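Cyanuric acid amidohydrolase (Azorhizobium caulinodans, PDB 4NQ3) opens the s-triazine ring of cyanuric acid by hydrolysis to give carboxybiuret, which decarboxylates to biuret, in the breakdown of herbicides such as atrazine. Local coordinates at residues 13-18 with 52-57; 6-11 with 325-330; 33-38 with 107-112. All blocks are in the same frame, centred on the assembly; numbering follows the deposited sequence.

Contact 1. Residues 13-18 with 52-57; sequences SPDDVS and RGFAVQ. With BR8 (barbituric acid), chain C.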
# COMPACT_ATOMS: atom_id res chain seq x y z
N SER A 13 -13.40 -13.54 9.91
CA SER A 13 -13.96 -12.28 9.46
C SER A 13 -13.99 -11.39 10.69
O SER A 13 -14.10 -11.90 11.81
CB SER A 13 -15.37 -12.51 8.91
OG SER A 13 -15.84 -11.41 8.18
N PRO A 14 -13.88 -10.07 10.52
CA PRO A 14 -14.03 -9.23 11.71
C PRO A 14 -15.40 -9.40 12.37
O PRO A 14 -15.52 -9.30 13.59
CB PRO A 14 -13.86 -7.82 11.17
CG PRO A 14 -12.98 -8.00 9.98
CD PRO A 14 -13.45 -9.27 9.36
N ASP A 15 -16.42 -9.69 11.57
CA ASP A 15 -17.77 -9.79 12.10
C ASP A 15 -18.17 -11.21 12.43
O ASP A 15 -19.35 -11.46 12.64
CB ASP A 15 -18.78 -9.23 11.10
CG ASP A 15 -18.78 -9.97 9.77
OD1 ASP A 15 -17.74 -10.54 9.38
OD2 ASP A 15 -19.84 -10.01 9.12
N ASP A 16 -17.21 -12.13 12.41
CA ASP A 16 -17.47 -13.55 12.72
C ASP A 16 -17.46 -13.81 14.23
O ASP A 16 -16.41 -14.03 14.84
CB ASP A 16 -16.44 -14.47 12.05
CG ASP A 16 -16.65 -15.94 12.41
OD1 ASP A 16 -17.80 -16.28 12.78
OD2 ASP A 16 -15.71 -16.76 12.31
N VAL A 17 -18.63 -13.77 14.84
CA VAL A 17 -18.68 -13.98 16.27
C VAL A 17 -19.19 -15.41 16.51
O VAL A 17 -19.55 -15.79 17.63
CB VAL A 17 -19.58 -12.90 16.97
CG1 VAL A 17 -18.98 -11.51 16.76
CG2 VAL A 17 -20.99 -12.94 16.42
N SER A 18 -19.23 -16.20 15.46
CA SER A 18 -19.82 -17.54 15.55
C SER A 18 -19.19 -18.43 16.64
O SER A 18 -19.88 -19.23 17.27
CB SER A 18 -19.74 -18.23 14.19
OG SER A 18 -18.41 -18.57 13.84
N ARG A 52 -11.77 -2.99 12.99
CA ARG A 52 -11.86 -2.85 14.44
C ARG A 52 -13.29 -2.53 14.86
O ARG A 52 -13.88 -3.21 15.69
CB ARG A 52 -10.92 -1.74 14.95
CG ARG A 52 -9.43 -2.08 14.86
CD ARG A 52 -8.53 -0.96 15.37
NE ARG A 52 -8.87 0.30 14.74
CZ ARG A 52 -8.02 1.07 14.08
NH1 ARG A 52 -6.75 0.72 13.97
NH2 ARG A 52 -8.44 2.21 13.55
N GLY A 53 -13.83 -1.45 14.29
CA GLY A 53 -15.17 -1.00 14.62
C GLY A 53 -16.22 -2.03 14.23
O GLY A 53 -17.19 -2.25 14.97
N PHE A 54 -15.98 -2.68 13.10
CA PHE A 54 -16.85 -3.75 12.62
C PHE A 54 -16.92 -4.91 13.63
O PHE A 54 -18.00 -5.39 13.95
CB PHE A 54 -16.34 -4.24 11.25
CG PHE A 54 -17.31 -5.07 10.49
CD1 PHE A 54 -18.64 -5.16 10.88
CD2 PHE A 54 -16.92 -5.75 9.36
CE1 PHE A 54 -19.55 -5.93 10.16
CE2 PHE A 54 -17.84 -6.51 8.64
CZ PHE A 54 -19.15 -6.60 9.05
N ALA A 55 -15.77 -5.35 14.15
CA ALA A 55 -15.76 -6.40 15.17
C ALA A 55 -16.47 -5.93 16.45
O ALA A 55 -17.18 -6.70 17.10
CB ALA A 55 -14.35 -6.82 15.50
N VAL A 56 -16.27 -4.67 16.82
CA VAL A 56 -16.85 -4.14 18.05
C VAL A 56 -18.36 -4.18 17.94
O VAL A 56 -19.04 -4.73 18.82
CB VAL A 56 -16.39 -2.71 18.34
CG1 VAL A 56 -17.22 -2.12 19.42
CG2 VAL A 56 -14.90 -2.71 18.76
N GLN A 57 -18.88 -3.66 16.84
CA GLN A 57 -20.32 -3.64 16.62
C GLN A 57 -20.87 -5.03 16.68
O GLN A 57 -21.89 -5.27 17.30
CB GLN A 57 -20.63 -3.01 15.26
CG GLN A 57 -22.06 -2.59 15.09
CD GLN A 57 -22.28 -1.87 13.78
OE1 GLN A 57 -22.08 -2.43 12.68
NE2 GLN A 57 -22.74 -0.61 13.88
N1 BR8 C . -3.91 0.09 16.68
C2 BR8 C . -4.22 -1.07 16.05
O2 BR8 C . -5.32 -1.17 15.55
N3 BR8 C . -3.30 -2.08 15.98
C4 BR8 C . -2.01 -1.96 16.55
O4 BR8 C . -1.21 -2.88 16.46
C5 BR8 C . -1.56 -0.72 17.33
C6 BR8 C . -2.68 0.31 17.30
O8 BR8 C . -2.52 1.38 17.83

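Contact 2. Residues 6-11 with 325-330; sequences VHRIAT and VGHTEI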
# COMPACT_ATOMS: atom_id res chain seq x y z
N VAL A 6 -9.50 -17.82 30.38
CA VAL A 6 -9.13 -17.14 29.14
C VAL A 6 -9.39 -18.02 27.93
O VAL A 6 -8.87 -19.14 27.84
CB VAL A 6 -7.66 -16.73 29.16
CG1 VAL A 6 -7.27 -16.09 27.85
CG2 VAL A 6 -7.42 -15.80 30.31
N HIS A 7 -10.17 -17.50 26.98
CA HIS A 7 -10.60 -18.29 25.82
C HIS A 7 -10.09 -17.74 24.50
O HIS A 7 -10.41 -16.61 24.16
CB HIS A 7 -12.13 -18.34 25.74
CG HIS A 7 -12.79 -18.87 26.97
ND1 HIS A 7 -12.91 -20.22 27.22
CD2 HIS A 7 -13.36 -18.24 28.02
CE1 HIS A 7 -13.54 -20.40 28.37
NE2 HIS A 7 -13.82 -19.21 28.88
N ARG A 8 -9.32 -18.52 23.74
CA ARG A 8 -8.87 -18.03 22.43
C ARG A 8 -9.76 -18.57 21.30
O ARG A 8 -9.84 -19.77 21.06
CB ARG A 8 -7.41 -18.41 22.19
CG ARG A 8 -6.71 -17.49 21.23
CD ARG A 8 -5.17 -17.70 21.24
NE ARG A 8 -4.85 -19.04 20.77
CZ ARG A 8 -3.78 -19.76 21.10
NH1 ARG A 8 -2.84 -19.30 21.92
NH2 ARG A 8 -3.66 -20.97 20.58
N ILE A 9 -10.46 -17.68 20.62
CA ILE A 9 -11.43 -18.07 19.63
C ILE A 9 -11.04 -17.61 18.21
O ILE A 9 -10.76 -16.44 17.99
CB ILE A 9 -12.82 -17.52 20.00
CG1 ILE A 9 -13.23 -18.07 21.36
CG2 ILE A 9 -13.87 -17.86 18.93
CD1 ILE A 9 -14.54 -17.57 21.88
N ALA A 10 -10.99 -18.54 17.26
CA ALA A 10 -10.73 -18.17 15.87
C ALA A 10 -11.89 -17.36 15.24
O ALA A 10 -13.03 -17.45 15.68
CB ALA A 10 -10.46 -19.39 15.06
N THR A 11 -11.59 -16.53 14.25
CA THR A 11 -12.58 -15.74 13.51
C THR A 11 -12.23 -15.75 12.02
O THR A 11 -11.06 -15.62 11.65
CB THR A 11 -12.63 -14.29 13.99
OG1 THR A 11 -11.38 -13.67 13.66
CG2 THR A 11 -12.84 -14.19 15.51
N VAL A 325 7.20 -19.96 19.70
CA VAL A 325 6.08 -20.52 20.41
C VAL A 325 5.36 -21.55 19.52
O VAL A 325 4.53 -22.31 19.99
CB VAL A 325 5.14 -19.39 20.90
CG1 VAL A 325 4.45 -18.74 19.74
CG2 VAL A 325 4.13 -19.91 21.88
N GLY A 326 5.72 -21.61 18.24
CA GLY A 326 5.22 -22.67 17.38
C GLY A 326 3.85 -22.55 16.72
O GLY A 326 3.38 -23.48 16.07
N HIS A 327 3.20 -21.40 16.89
CA HIS A 327 1.92 -21.15 16.22
C HIS A 327 1.73 -19.68 15.94
O HIS A 327 2.53 -18.86 16.37
CB HIS A 327 0.76 -21.68 17.05
CG HIS A 327 0.52 -20.91 18.31
ND1 HIS A 327 -0.46 -19.94 18.41
CD2 HIS A 327 1.10 -21.01 19.53
CE1 HIS A 327 -0.46 -19.46 19.65
NE2 HIS A 327 0.47 -20.09 20.34
N THR A 328 0.68 -19.35 15.20
CA THR A 328 0.53 -17.99 14.72
C THR A 328 -0.66 -17.27 15.31
O THR A 328 -0.95 -16.14 14.92
CB THR A 328 0.41 -17.97 13.22
OG1 THR A 328 -0.72 -18.76 12.86
CG2 THR A 328 1.67 -18.53 12.58
N GLU A 329 -1.35 -17.90 16.24
CA GLU A 329 -2.50 -17.25 16.87
C GLU A 329 -2.01 -16.43 18.07
O GLU A 329 -2.33 -16.74 19.21
CB GLU A 329 -3.55 -18.28 17.31
CG GLU A 329 -5.01 -17.93 17.00
CD GLU A 329 -5.93 -19.14 17.18
OE1 GLU A 329 -5.92 -19.72 18.28
OE2 GLU A 329 -6.64 -19.53 16.22
N ILE A 330 -1.18 -15.43 17.81
CA ILE A 330 -0.63 -14.57 18.86
C ILE A 330 -1.05 -13.10 18.72
O ILE A 330 -1.28 -12.61 17.61
CB ILE A 330 0.91 -14.66 18.89
CG1 ILE A 330 1.49 -14.23 17.57
CG2 ILE A 330 1.37 -16.09 19.07
CD1 ILE A 330 2.89 -14.72 17.43
O HOH W 1 -2.22 -16.16 21.75

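Contact 3. Residues 33-38 with 107-112; sequences GILAIF and LAIGRA. With SO4 (sulfate ion), chain D.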
# COMPACT_ATOMS: atom_id res chain seq x y z
N GLY A 33 -19.95 -13.33 33.22
CA GLY A 33 -18.60 -13.25 33.75
C GLY A 33 -17.55 -12.77 32.75
O GLY A 33 -16.35 -12.83 33.02
N ILE A 34 -18.01 -12.31 31.60
CA ILE A 34 -17.08 -11.80 30.60
C ILE A 34 -16.61 -10.41 31.02
O ILE A 34 -17.41 -9.49 31.12
CB ILE A 34 -17.71 -11.73 29.22
CG1 ILE A 34 -17.96 -13.13 28.69
CG2 ILE A 34 -16.81 -10.99 28.27
CD1 ILE A 34 -18.56 -13.12 27.29
N LEU A 35 -15.32 -10.29 31.29
CA LEU A 35 -14.73 -9.01 31.67
C LEU A 35 -14.26 -8.20 30.47
O LEU A 35 -14.54 -7.00 30.39
CB LEU A 35 -13.58 -9.21 32.64
CG LEU A 35 -14.07 -9.73 33.97
CD1 LEU A 35 -12.93 -9.81 34.95
CD2 LEU A 35 -15.12 -8.77 34.47
N ALA A 36 -13.52 -8.83 29.55
CA ALA A 36 -12.97 -8.10 28.42
C ALA A 36 -12.77 -9.02 27.25
O ALA A 36 -12.60 -10.21 27.43
CB ALA A 36 -11.65 -7.43 28.80
N ILE A 37 -12.79 -8.46 26.04
CA ILE A 37 -12.40 -9.23 24.87
C ILE A 37 -11.29 -8.53 24.10
O ILE A 37 -11.45 -7.37 23.73
CB ILE A 37 -13.57 -9.47 23.94
CG1 ILE A 37 -14.73 -10.11 24.67
CG2 ILE A 37 -13.16 -10.42 22.85
CD1 ILE A 37 -15.91 -10.34 23.75
N PHE A 38 -10.16 -9.20 23.88
CA PHE A 38 -9.12 -8.67 22.99
C PHE A 38 -9.31 -9.25 21.62
O PHE A 38 -9.81 -10.36 21.48
CB PHE A 38 -7.70 -9.02 23.46
CG PHE A 38 -7.30 -8.41 24.78
CD1 PHE A 38 -8.18 -7.63 25.51
CD2 PHE A 38 -6.02 -8.61 25.27
CE1 PHE A 38 -7.78 -7.09 26.72
CE2 PHE A 38 -5.63 -8.07 26.47
CZ PHE A 38 -6.51 -7.31 27.19
N LEU A 107 -3.94 -16.10 37.97
CA LEU A 107 -4.23 -14.99 37.09
C LEU A 107 -5.39 -14.20 37.64
O LEU A 107 -6.40 -14.78 38.03
CB LEU A 107 -4.55 -15.48 35.67
CG LEU A 107 -4.92 -14.42 34.61
CD1 LEU A 107 -3.86 -13.34 34.52
CD2 LEU A 107 -5.11 -15.05 33.23
N ALA A 108 -5.22 -12.87 37.72
CA ALA A 108 -6.29 -11.96 38.11
C ALA A 108 -6.53 -10.96 36.98
O ALA A 108 -5.59 -10.59 36.28
CB ALA A 108 -5.96 -11.24 39.39
N ILE A 109 -7.77 -10.51 36.85
CA ILE A 109 -8.22 -9.63 35.78
C ILE A 109 -9.03 -8.47 36.31
O ILE A 109 -9.95 -8.66 37.10
CB ILE A 109 -9.10 -10.36 34.80
CG1 ILE A 109 -8.40 -11.61 34.29
CG2 ILE A 109 -9.50 -9.44 33.65
CD1 ILE A 109 -9.38 -12.58 33.75
N GLY A 110 -8.70 -7.25 35.89
CA GLY A 110 -9.50 -6.10 36.28
C GLY A 110 -9.77 -5.22 35.08
O GLY A 110 -8.95 -5.15 34.16
N ARG A 111 -10.92 -4.57 35.05
CA ARG A 111 -11.22 -3.72 33.91
C ARG A 111 -11.63 -2.36 34.43
O ARG A 111 -11.99 -2.24 35.59
CB ARG A 111 -12.35 -4.30 33.05
CG ARG A 111 -13.48 -4.69 33.88
CD ARG A 111 -14.76 -4.79 33.14
NE ARG A 111 -15.78 -5.26 34.08
CZ ARG A 111 -16.94 -5.78 33.72
NH1 ARG A 111 -17.24 -5.90 32.43
NH2 ARG A 111 -17.80 -6.20 34.66
N ALA A 112 -11.63 -1.37 33.54
CA ALA A 112 -12.09 -0.02 33.85
C ALA A 112 -12.29 0.73 32.54
O ALA A 112 -11.68 0.38 31.53
CB ALA A 112 -11.11 0.70 34.75
S SO4 D . -16.42 -5.54 38.01
O1 SO4 D . -17.35 -4.53 38.52
O2 SO4 D . -15.44 -5.94 39.02
O3 SO4 D . -17.20 -6.71 37.57
O4 SO4 D . -15.70 -4.94 36.89
O HOH W 2 -19.36 -7.92 32.95

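Contact 1. Residues 13-18 with 52-57
Asp15 lies along the ring of Phe54, its CB over one face: CB is 3.7 Å from the ring centroid and 25° off the normal, a CH-pi contact. With CG between the backbone N and the carbonyl carbon (chi1 61°), the carboxylate also runs alongside the ring, the two planes 29° apart. Pro14 completes the tight part. Its CB meets Phe54 CD2 obliquely at 4.1 Å, while Pro14 O receives a CA-H...O contact from Ala55 CA at 3.3 Å. No conventional hydrogen bond links the two segments, so apolar and CH contacts carry the packing.

The outer side is looser. Asp16 OD1 accepts from Ser18 N at 3.0 Å, forming an Asx turn, and also from Ser18 OG, on the solvent-exposed Ser18. At the other end, the CB of Arg52 is directed away from the loop, and Arg52 NH1 donates to barbituric acid O2 at 2.8 Å, marking the substrate site.

The loop between strand 2-10 and helix 18-25 thus lies against helix 51-67, whose Ala55 touches strands 34-41 and 75-80, while Phe54 meets Phe54 of the second subunit.

Contact 2. Residues 6-11 with 325-330
Arg8 and Glu329 form a salt bridge in which Arg8 NE donates to Glu329 OE1 at 2.8 Å with an N-H...O angle of 144°. The bond uses the anti lone pair of OE1, away from OE2, and tilts 24° out of the guanidinium plane. The remaining guanidinium nitrogens are engaged as well: Arg8 NH2 donates to Glu278 O, and Arg8 NH1 donates to a water 3.2 Å away that in turn donates to Glu329 O at 2.6 Å. A bound magnesium ion lies about 3 Å from the Glu329 side chain at the nearest atoms, a second positive charge likely to stabilise the carboxylate as an anion.

His327 approaches from the opposite direction and sets CE1 over the guanidinium face, 3.3 Å from Arg8 NH1, the two planes 36° apart. Its rotation is fixed from both nitrogens, since ND1 accepts from Glu329 N at 3.1 Å and NE2 is hydrogen-bonded to Thr280 O; this pattern is consistent with a neutral ring protonated on NE2. Farther out, Ala10 CB rests 4.0 Å from Glu329 OE2, and Lys297 of the third subunit packs on Arg8 and His327.

Glu329 is the centre of an inverse gamma turn. Here a turn before strand 331-334 presents its acid to an arginine of strand 2-10, a polar joint between the first and third repeating units.

Contact 3. Residues 33-38 with 107-112
Leu35 and Arg111 meet beside a sulfate site at the junction of the first two repeating units, where an inner strand of one sheet crosses an outermost strand of the next. The axes of strand segments 34-38 and 107-112 approach to 7.1 Å at an angle of 83°, so side chains rather than backbone hydrogen bonds make the contact. Leu35 also belongs to a classic beta bulge, since Leu35 and Ala36 both face Phe93.

The two branches of Leu35 serve different partners. CD1 packs on Ile109 CG2 at 3.7 Å, whereas CD2 sits over one face of the Arg111 guanidinium, 3.6 Å from CZ and displaced toward the rim. Arg111 reaches this place with CG between its backbone N and carbonyl carbon (chi1 49°) and a chain extended from CG to NE, which carries CD to within 3.5 Å of Leu35 O.

With that face covered, the edge of the guanidinium is turned to the sulfate, which lies near its plane. Arg111 NE donates to sulfate O4 at 2.8 Å, and NH2 to O3 at 3.0 Å, its bond to O4 being weak. Arg95 also holds the anion, which probably comes from the crystallisation liquor. A water accepts from Arg111 NH2 at 2.9 Å and donates to Ile34 O, tying the arginine to the crossing strand. Replacing Arg111 by an alanine is likely to leave the sulfate with Arg95 but without the NE and NH2 bonds, and to uncover Leu35 CD2.

Around the crossing, Leu35 and Ala36 make backbone hydrogen bonds to strand 89-97, and Leu35 also to strand 75-80, while Ile109 packs on Leu239 and Ala36 on Val237, both of strand 235-242.

In the fold
From the N terminus, strand 2-10 carries one side of contact 2, and the loop after it starts contact 1, which closes on helix 51-67 across 33 intervening residues. Strand 34-41 lies within that span and begins contact 3, which ends on strand 106-113; contacts 1 and 3 therefore cross along the chain, though their nearest atoms stay about 8 Å apart. Contact 2 closes last, over 313 residues, and encloses both. It meets contact 1 where Asp16 OD2 lies 3.5 Å from Thr11 CA, and contact 3 where Val6 CG2 lies 3.8 Å from Leu107 CD2. Contact 1 thus stays within the first repeating unit, contact 3 joins it to the second, and contact 2 to the third.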